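Local coordinates for single-stranded DNA-binding protein (Mycobacterium smegmatis, PDB 5GQO), which probably binds single-stranded DNA as a tetrameric OB-fold protein, the second of the paralogous SSBs of this mycobacterium, at residues Pro27-Gly32 against Val97-Leu102; Lys50-Ser55 against Tyr73-Cys78. One frame throughout, in Å; residues are numbered along the deposited sequence.

Both contacts are antiparallel strand pairings in the one curled sheet of the OB fold, with centres about 9 Å apart. Contact 2 is nested along the chain inside the loop that contact 1 closes: strand 27-31 comes first, then 50-55 and 73-78, and 97-102 last. They meet directly where Ser55 OG lies 2.6 Å from Val31 O, a probable hydrogen bond, and where Val98 CG1 packs on Val76 CG1. Strand 117-122 runs between 73-79 and 95-105 and joins the two pairings through the sheet. Both contacts also reach the third subunit, so the same barrel strands take part in building the tetramer.

Contact 1: Pro27-Gly32 against Val97-Leu102; sequences PFTVVG and VVVGHL
Phe28 and Gly100 exchange two backbone hydrogen bonds, and Val30 and Val98 exchange two more, in an antiparallel pairing with the strand axes 4.8 Å apart. Three of the four are short and fairly straight, Val98 N to Val30 O being 2.8 Å. The fourth, Phe28 N to Gly100 O at 3.0 Å, is bent to 140° at the hydrogen, and its donor sits above the carbonyl plane; it falls where the second strand turns its corner at Gly100. Between these pairs, Thr29 CA approaches Val98 O at 3.2 Å in a CA-H...O contact.

On the buried face, Leu102 CD1 lies over one face of the Phe28 ring, toward its rim, 4.3 Å from the centroid: a CH-pi contact. With CG anti to the backbone N (chi1 -179°), the Phe28 ring is carried beside Leu102. Next along, Val30 and Val98 stand side by side, CG1 of the first 3.7 Å from CB of the second. On the other face, Thr29 and Val99 run alongside each other, and Thr29 OG1 is hydrogen-bonded to Thr29 OG1 of the second subunit.

That face packs on the second subunit through Val97 and Val99 as well, whereas Phe28, Val98 and Leu102 all rest on Val120 of strand 117-122. Phe28 and Leu102 also pack on Leu102 and Phe28 of the third subunit.

Contact 2: Lys50-Ser55 against Tyr73-Cys78; sequences KFRVAS and YVTVNC
Two neighbouring strands of the OB-fold barrel meet here, Lys50-Ser55 antiparallel to Tyr73-Cys78, their N-to-C directions 144° apart, as expected of a strongly twisted sheet. Phe51 pairs with Val76 and Val53 with Val74, each pair through two backbone hydrogen bonds; Val76 N to Phe51 O is 2.8 Å and almost straight.

The inward side is apolar. Phe51 has its CG between the backbone N and the carbonyl carbon (chi1 49°), which swings the ring across Val76, whose CB sits over one ring face, 4.2 Å from the centroid. Cys78 SG approaches the same ring obliquely, 3.7 Å from Phe51 CE2, as a sulfur-aromatic contact. Beside them Val53 CG2 meets Val76 CG2 at 3.5 Å. Phe51 also packs against Ile34, Thr36 and Pro38 of strand 33-43; Pro38 is a calcium-binding residue in a structure of this protein, though no calcium is bound to this chain.

The outward side is polar and more open. Arg52 bends at chi2 and chi3, bringing NE to Thr75 OG1 at 3.2 Å; the hydrogen bond is straight (175°) and lies in the guanidinium plane. Arg52 NH2 comes obliquely to Tyr73 CB at 3.7 Å; the guanidinium lies beside the Tyr73 ring and is not stacked on it. Farther along, the Tyr73 ring lies against Ala54, with its CE1 3.7 Å from Ala54 CB. At the other end Lys50 lies alongside Asn77, whose ND2 is hydrogen-bonded to Glu119 OE1 of strand 117-122.

The one straight bond from NE would restrain the tilt of the Arg52 guanidinium and probably keeps its charge on the outer side of these strands, while aromatic, sulfur and valine groups close the interior.

Contact 1: Pro27-Gly32 against Val97-Leu102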
ATOM      1  N   PRO B  27      -6.489  -1.239  -2.324  1.00 38.45           N
ATOM      2  CA  PRO B  27      -6.025   0.085  -1.903  1.00 42.55           C
ATOM      3  C   PRO B  27      -4.834   0.539  -2.702  1.00 38.64           C
ATOM      4  O   PRO B  27      -4.155  -0.243  -3.271  1.00 41.39           O
ATOM      5  CB  PRO B  27      -5.649  -0.090  -0.442  1.00 44.73           C
ATOM      6  CG  PRO B  27      -5.697  -1.553  -0.199  1.00 46.46           C
ATOM      7  CD  PRO B  27      -6.617  -2.147  -1.195  1.00 41.89           C
ATOM      8  N   PHE B  28      -4.669   1.842  -2.814  1.00 43.89           N
ATOM      9  CA  PHE B  28      -3.677   2.415  -3.677  1.00 39.84           C
ATOM     10  C   PHE B  28      -3.271   3.792  -3.185  1.00 39.46           C
ATOM     11  O   PHE B  28      -4.122   4.578  -2.711  1.00 39.56           O
ATOM     12  CB  PHE B  28      -4.270   2.510  -5.060  1.00 41.90           C
ATOM     13  CG  PHE B  28      -3.329   3.076  -6.093  1.00 43.14           C
ATOM     14  CD1 PHE B  28      -2.143   2.421  -6.399  1.00 48.16           C
ATOM     15  CD2 PHE B  28      -3.623   4.232  -6.755  1.00 41.72           C
ATOM     16  CE1 PHE B  28      -1.270   2.910  -7.360  1.00 43.83           C
ATOM     17  CE2 PHE B  28      -2.773   4.725  -7.744  1.00 43.41           C
ATOM     18  CZ  PHE B  28      -1.591   4.071  -8.039  1.00 43.84           C
ATOM     19  N   THR B  29      -1.984   4.087  -3.359  1.00 36.12           N
ATOM     20  CA  THR B  29      -1.406   5.369  -3.074  1.00 32.40           C
ATOM     21  C   THR B  29      -0.507   5.787  -4.201  1.00 32.70           C
ATOM     22  O   THR B  29       0.244   4.986  -4.698  1.00 34.83           O
ATOM     23  CB  THR B  29      -0.541   5.339  -1.867  1.00 31.80           C
ATOM     24  OG1 THR B  29      -1.338   5.083  -0.704  1.00 33.77           O
ATOM     25  CG2 THR B  29       0.127   6.729  -1.714  1.00 36.62           C
ATOM     26  N   VAL B  30      -0.635   7.031  -4.655  1.00 36.26           N
ATOM     27  CA  VAL B  30       0.300   7.594  -5.623  1.00 38.32           C
ATOM     28  C   VAL B  30       0.708   9.005  -5.199  1.00 36.50           C
ATOM     29  O   VAL B  30      -0.095   9.776  -4.696  1.00 37.87           O
ATOM     30  CB  VAL B  30      -0.252   7.596  -7.078  1.00 41.68           C
ATOM     31  CG1 VAL B  30      -1.479   8.485  -7.235  1.00 43.63           C
ATOM     32  CG2 VAL B  30       0.817   8.031  -8.065  1.00 40.65           C
ATOM     33  N   VAL B  31       1.969   9.311  -5.406  1.00 34.66           N
ATOM     34  CA  VAL B  31       2.515  10.631  -5.116  1.00 37.88           C
ATOM     35  C   VAL B  31       3.058  11.194  -6.446  1.00 34.54           C
ATOM     36  O   VAL B  31       3.768  10.507  -7.158  1.00 33.04           O
ATOM     37  CB  VAL B  31       3.671  10.511  -4.114  1.00 33.57           C
ATOM     38  CG1 VAL B  31       4.376  11.832  -3.983  1.00 31.47           C
ATOM     39  CG2 VAL B  31       3.164   9.980  -2.771  1.00 31.62           C
ATOM     40  N   GLY B  32       2.701  12.416  -6.805  1.00 35.14           N
ATOM     41  CA  GLY B  32       3.165  12.965  -8.068  1.00 32.40           C
ATOM     42  C   GLY B  32       2.669  14.382  -8.279  1.00 37.05           C
ATOM     43  O   GLY B  32       2.769  15.223  -7.394  1.00 36.22           O
ATOM     44  N   VAL B  97      -0.506  14.110  -3.148  1.00 40.18           N
ATOM     45  CA  VAL B  97      -0.538  12.789  -2.522  1.00 37.09           C
ATOM     46  C   VAL B  97      -1.966  12.315  -2.703  1.00 37.54           C
ATOM     47  O   VAL B  97      -2.884  13.026  -2.306  1.00 36.03           O
ATOM     48  CB  VAL B  97      -0.240  12.892  -1.031  1.00 38.80           C
ATOM     49  CG1 VAL B  97      -0.302  11.538  -0.352  1.00 42.61           C
ATOM     50  CG2 VAL B  97       1.139  13.449  -0.845  1.00 41.52           C
ATOM     51  N   VAL B  98      -2.150  11.145  -3.296  1.00 35.50           N
ATOM     52  CA  VAL B  98      -3.482  10.590  -3.523  1.00 35.73           C
ATOM     53  C   VAL B  98      -3.595   9.187  -2.902  1.00 38.34           C
ATOM     54  O   VAL B  98      -2.784   8.287  -3.198  1.00 38.64           O
ATOM     55  CB  VAL B  98      -3.762  10.428  -5.010  1.00 34.74           C
ATOM     56  CG1 VAL B  98      -5.099   9.774  -5.203  1.00 35.60           C
ATOM     57  CG2 VAL B  98      -3.721  11.768  -5.703  1.00 34.00           C
ATOM     58  N   VAL B  99      -4.615   9.008  -2.072  1.00 35.82           N
ATOM     59  CA  VAL B  99      -4.918   7.747  -1.467  1.00 35.20           C
ATOM     60  C   VAL B  99      -6.340   7.322  -1.826  1.00 36.76           C
ATOM     61  O   VAL B  99      -7.225   8.151  -1.806  1.00 38.50           O
ATOM     62  CB  VAL B  99      -4.846   7.845   0.028  1.00 36.57           C
ATOM     63  CG1 VAL B  99      -5.136   6.480   0.674  1.00 33.75           C
ATOM     64  CG2 VAL B  99      -3.476   8.319   0.410  1.00 41.51           C
ATOM     65  N   GLY B 100      -6.545   6.043  -2.169  1.00 38.49           N
ATOM     66  CA  GLY B 100      -7.892   5.540  -2.405  1.00 35.77           C
ATOM     67  C   GLY B 100      -7.930   4.089  -2.844  1.00 36.24           C
ATOM     68  O   GLY B 100      -7.236   3.254  -2.307  1.00 39.97           O
ATOM     69  N   HIS B 101      -8.711   3.801  -3.870  1.00 34.37           N
ATOM     70  CA  HIS B 101      -8.832   2.451  -4.360  1.00 37.38           C
ATOM     71  C   HIS B 101      -8.719   2.463  -5.844  1.00 34.52           C
ATOM     72  O   HIS B 101      -9.192   3.383  -6.486  1.00 36.86           O
ATOM     73  CB  HIS B 101     -10.136   1.811  -3.866  1.00 37.53           C
ATOM     74  CG  HIS B 101     -10.222   1.744  -2.378  1.00 35.67           C
ATOM     75  ND1 HIS B 101      -9.643   0.732  -1.640  1.00 42.35           N
ATOM     76  CD2 HIS B 101     -10.815   2.562  -1.489  1.00 37.72           C
ATOM     77  CE1 HIS B 101      -9.858   0.935  -0.351  1.00 36.69           C
ATOM     78  NE2 HIS B 101     -10.590   2.024  -0.238  1.00 39.02           N
ATOM     79  N   LEU B 102      -8.089   1.436  -6.401  1.00 34.13           N
ATOM     80  CA  LEU B 102      -7.831   1.403  -7.853  1.00 37.01           C
ATOM     81  C   LEU B 102      -8.817   0.520  -8.637  1.00 37.07           C
ATOM     82  O   LEU B 102      -9.197  -0.543  -8.146  1.00 41.37           O
ATOM     83  CB  LEU B 102      -6.411   0.873  -8.050  1.00 37.25           C
ATOM     84  CG  LEU B 102      -5.803   1.053  -9.438  1.00 37.45           C
ATOM     85  CD1 LEU B 102      -5.611   2.520  -9.748  1.00 39.14           C
ATOM     86  CD2 LEU B 102      -4.480   0.362  -9.394  1.00 39.57           C
TER

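Contact 2: Lys50-Ser55 against Tyr73-Cys78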
ATOM      1  N   LYS B  50     -12.226  15.530 -11.247  1.00 41.26           N
ATOM      2  CA  LYS B  50     -11.356  14.526 -11.717  1.00 42.99           C
ATOM      3  C   LYS B  50     -10.230  15.086 -12.553  1.00 44.51           C
ATOM      4  O   LYS B  50     -10.355  16.123 -13.198  1.00 44.40           O
ATOM      5  CB  LYS B  50     -12.153  13.519 -12.504  1.00 46.01           C
ATOM      6  CG  LYS B  50     -12.789  14.023 -13.760  1.00 54.49           C
ATOM      7  CD  LYS B  50     -13.200  12.857 -14.637  1.00 67.10           C
ATOM      8  CE  LYS B  50     -12.089  12.420 -15.584  1.00 77.58           C
ATOM      9  NZ  LYS B  50     -12.452  11.214 -16.393  1.00 79.19           N
ATOM     10  N   PHE B  51      -9.113  14.381 -12.559  1.00 41.05           N
ATOM     11  CA  PHE B  51      -7.915  14.923 -13.155  1.00 35.93           C
ATOM     12  C   PHE B  51      -6.930  13.833 -13.320  1.00 40.95           C
ATOM     13  O   PHE B  51      -7.100  12.718 -12.811  1.00 45.70           O
ATOM     14  CB  PHE B  51      -7.365  16.071 -12.263  1.00 38.62           C
ATOM     15  CG  PHE B  51      -7.251  15.737 -10.787  1.00 35.05           C
ATOM     16  CD1 PHE B  51      -6.123  15.163 -10.310  1.00 38.03           C
ATOM     17  CD2 PHE B  51      -8.263  15.982  -9.910  1.00 39.21           C
ATOM     18  CE1 PHE B  51      -5.988  14.808  -8.964  1.00 38.76           C
ATOM     19  CE2 PHE B  51      -8.135  15.668  -8.548  1.00 40.61           C
ATOM     20  CZ  PHE B  51      -7.001  15.053  -8.083  1.00 34.76           C
ATOM     21  N   ARG B  52      -5.856  14.144 -14.018  1.00 46.97           N
ATOM     22  CA  ARG B  52      -4.846  13.145 -14.334  1.00 47.36           C
ATOM     23  C   ARG B  52      -3.610  13.389 -13.474  1.00 42.78           C
ATOM     24  O   ARG B  52      -3.256  14.536 -13.216  1.00 45.85           O
ATOM     25  CB  ARG B  52      -4.520  13.358 -15.783  1.00 57.51           C
ATOM     26  CG  ARG B  52      -3.996  12.163 -16.536  1.00 65.25           C
ATOM     27  CD  ARG B  52      -5.004  11.695 -17.538  1.00 62.91           C
ATOM     28  NE  ARG B  52      -5.075  10.258 -17.418  1.00 66.52           N
ATOM     29  CZ  ARG B  52      -4.145   9.440 -17.889  1.00 71.23           C
ATOM     30  NH1 ARG B  52      -4.291   8.124 -17.730  1.00 68.51           N
ATOM     31  NH2 ARG B  52      -3.080   9.935 -18.534  1.00 73.49           N
ATOM     32  N   VAL B  53      -2.983  12.312 -13.000  1.00 41.69           N
ATOM     33  CA  VAL B  53      -1.788  12.403 -12.148  1.00 42.49           C
ATOM     34  C   VAL B  53      -0.640  11.607 -12.765  1.00 42.47           C
ATOM     35  O   VAL B  53      -0.843  10.483 -13.229  1.00 40.87           O
ATOM     36  CB  VAL B  53      -2.010  11.902 -10.703  1.00 37.69           C
ATOM     37  CG1 VAL B  53      -0.693  11.948  -9.911  1.00 38.25           C
ATOM     38  CG2 VAL B  53      -3.029  12.766 -10.001  1.00 38.79           C
ATOM     39  N   ALA B  54       0.543  12.223 -12.752  1.00 41.50           N
ATOM     40  CA  ALA B  54       1.794  11.581 -13.145  1.00 40.34           C
ATOM     41  C   ALA B  54       2.639  11.412 -11.918  1.00 42.81           C
ATOM     42  O   ALA B  54       2.772  12.327 -11.077  1.00 37.92           O
ATOM     43  CB  ALA B  54       2.540  12.438 -14.118  1.00 39.90           C
ATOM     44  N   SER B  55       3.212  10.231 -11.789  1.00 49.71           N
ATOM     45  CA  SER B  55       4.079   9.995 -10.672  1.00 53.11           C
ATOM     46  C   SER B  55       5.520  10.365 -10.922  1.00 60.31           C
ATOM     47  O   SER B  55       6.113   9.965 -11.927  1.00 67.29           O
ATOM     48  CB  SER B  55       4.058   8.567 -10.247  1.00 54.60           C
ATOM     49  OG  SER B  55       4.194   8.599  -8.837  1.00 62.20           O
ATOM     50  N   TYR B  73       0.798   7.054 -14.972  1.00 42.63           N
ATOM     51  CA  TYR B  73      -0.269   8.012 -15.269  1.00 43.86           C
ATOM     52  C   TYR B  73      -1.583   7.388 -14.844  1.00 43.04           C
ATOM     53  O   TYR B  73      -1.851   6.243 -15.208  1.00 44.58           O
ATOM     54  CB  TYR B  73      -0.313   8.304 -16.769  1.00 45.45           C
ATOM     55  CG  TYR B  73       0.976   8.902 -17.246  1.00 53.12           C
ATOM     56  CD1 TYR B  73       1.266  10.265 -17.027  1.00 56.42           C
ATOM     57  CD2 TYR B  73       1.937   8.114 -17.880  1.00 54.56           C
ATOM     58  CE1 TYR B  73       2.473  10.813 -17.417  1.00 57.42           C
ATOM     59  CE2 TYR B  73       3.148   8.658 -18.282  1.00 60.51           C
ATOM     60  CZ  TYR B  73       3.414  10.007 -18.043  1.00 61.45           C
ATOM     61  OH  TYR B  73       4.609  10.537 -18.458  1.00 57.34           O
ATOM     62  N   VAL B  74      -2.379   8.103 -14.054  1.00 43.91           N
ATOM     63  CA  VAL B  74      -3.716   7.624 -13.664  1.00 45.33           C
ATOM     64  C   VAL B  74      -4.725   8.742 -13.563  1.00 40.95           C
ATOM     65  O   VAL B  74      -4.378   9.850 -13.278  1.00 40.27           O
ATOM     66  CB  VAL B  74      -3.759   6.914 -12.277  1.00 50.54           C
ATOM     67  CG1 VAL B  74      -3.061   5.567 -12.343  1.00 53.24           C
ATOM     68  CG2 VAL B  74      -3.187   7.758 -11.158  1.00 47.63           C
ATOM     69  N   THR B  75      -5.989   8.413 -13.771  1.00 41.12           N
ATOM     70  CA  THR B  75      -7.070   9.365 -13.611  1.00 41.28           C
ATOM     71  C   THR B  75      -7.522   9.231 -12.153  1.00 37.42           C
ATOM     72  O   THR B  75      -7.678   8.130 -11.670  1.00 40.21           O
ATOM     73  CB  THR B  75      -8.199   9.017 -14.605  1.00 42.34           C
ATOM     74  OG1 THR B  75      -7.706   9.146 -15.937  1.00 42.71           O
ATOM     75  CG2 THR B  75      -9.409   9.894 -14.423  1.00 42.77           C
ATOM     76  N   VAL B  76      -7.710  10.344 -11.469  1.00 35.17           N
ATOM     77  CA  VAL B  76      -8.165  10.362 -10.083  1.00 36.93           C
ATOM     78  C   VAL B  76      -9.559  10.962 -10.055  1.00 40.49           C
ATOM     79  O   VAL B  76      -9.796  11.962 -10.719  1.00 43.39           O
ATOM     80  CB  VAL B  76      -7.272  11.257  -9.229  1.00 34.01           C
ATOM     81  CG1 VAL B  76      -7.710  11.203  -7.800  1.00 35.48           C
ATOM     82  CG2 VAL B  76      -5.830  10.816  -9.346  1.00 36.55           C
ATOM     83  N   ASN B  77     -10.459  10.384  -9.269  1.00 39.23           N
ATOM     84  CA  ASN B  77     -11.806  10.871  -9.157  1.00 37.89           C
ATOM     85  C   ASN B  77     -12.059  11.255  -7.723  1.00 37.94           C
ATOM     86  O   ASN B  77     -11.989  10.414  -6.859  1.00 40.47           O
ATOM     87  CB  ASN B  77     -12.796   9.784  -9.479  1.00 39.10           C
ATOM     88  CG  ASN B  77     -12.706   9.296 -10.884  1.00 41.07           C
ATOM     89  OD1 ASN B  77     -12.540  10.053 -11.822  1.00 43.67           O
ATOM     90  ND2 ASN B  77     -12.848   8.000 -11.043  1.00 44.79           N
ATOM     91  N   CYS B  78     -12.407  12.513  -7.471  1.00 38.50           N
ATOM     92  CA  CYS B  78     -12.799  12.931  -6.156  1.00 37.65           C
ATOM     93  C   CYS B  78     -14.298  13.284  -6.112  1.00 40.17           C
ATOM     94  O   CYS B  78     -14.854  13.856  -7.046  1.00 38.73           O
ATOM     95  CB  CYS B  78     -11.981  14.147  -5.786  1.00 40.77           C
ATOM     96  SG  CYS B  78     -10.224  13.948  -6.032  1.00 39.63           S
TER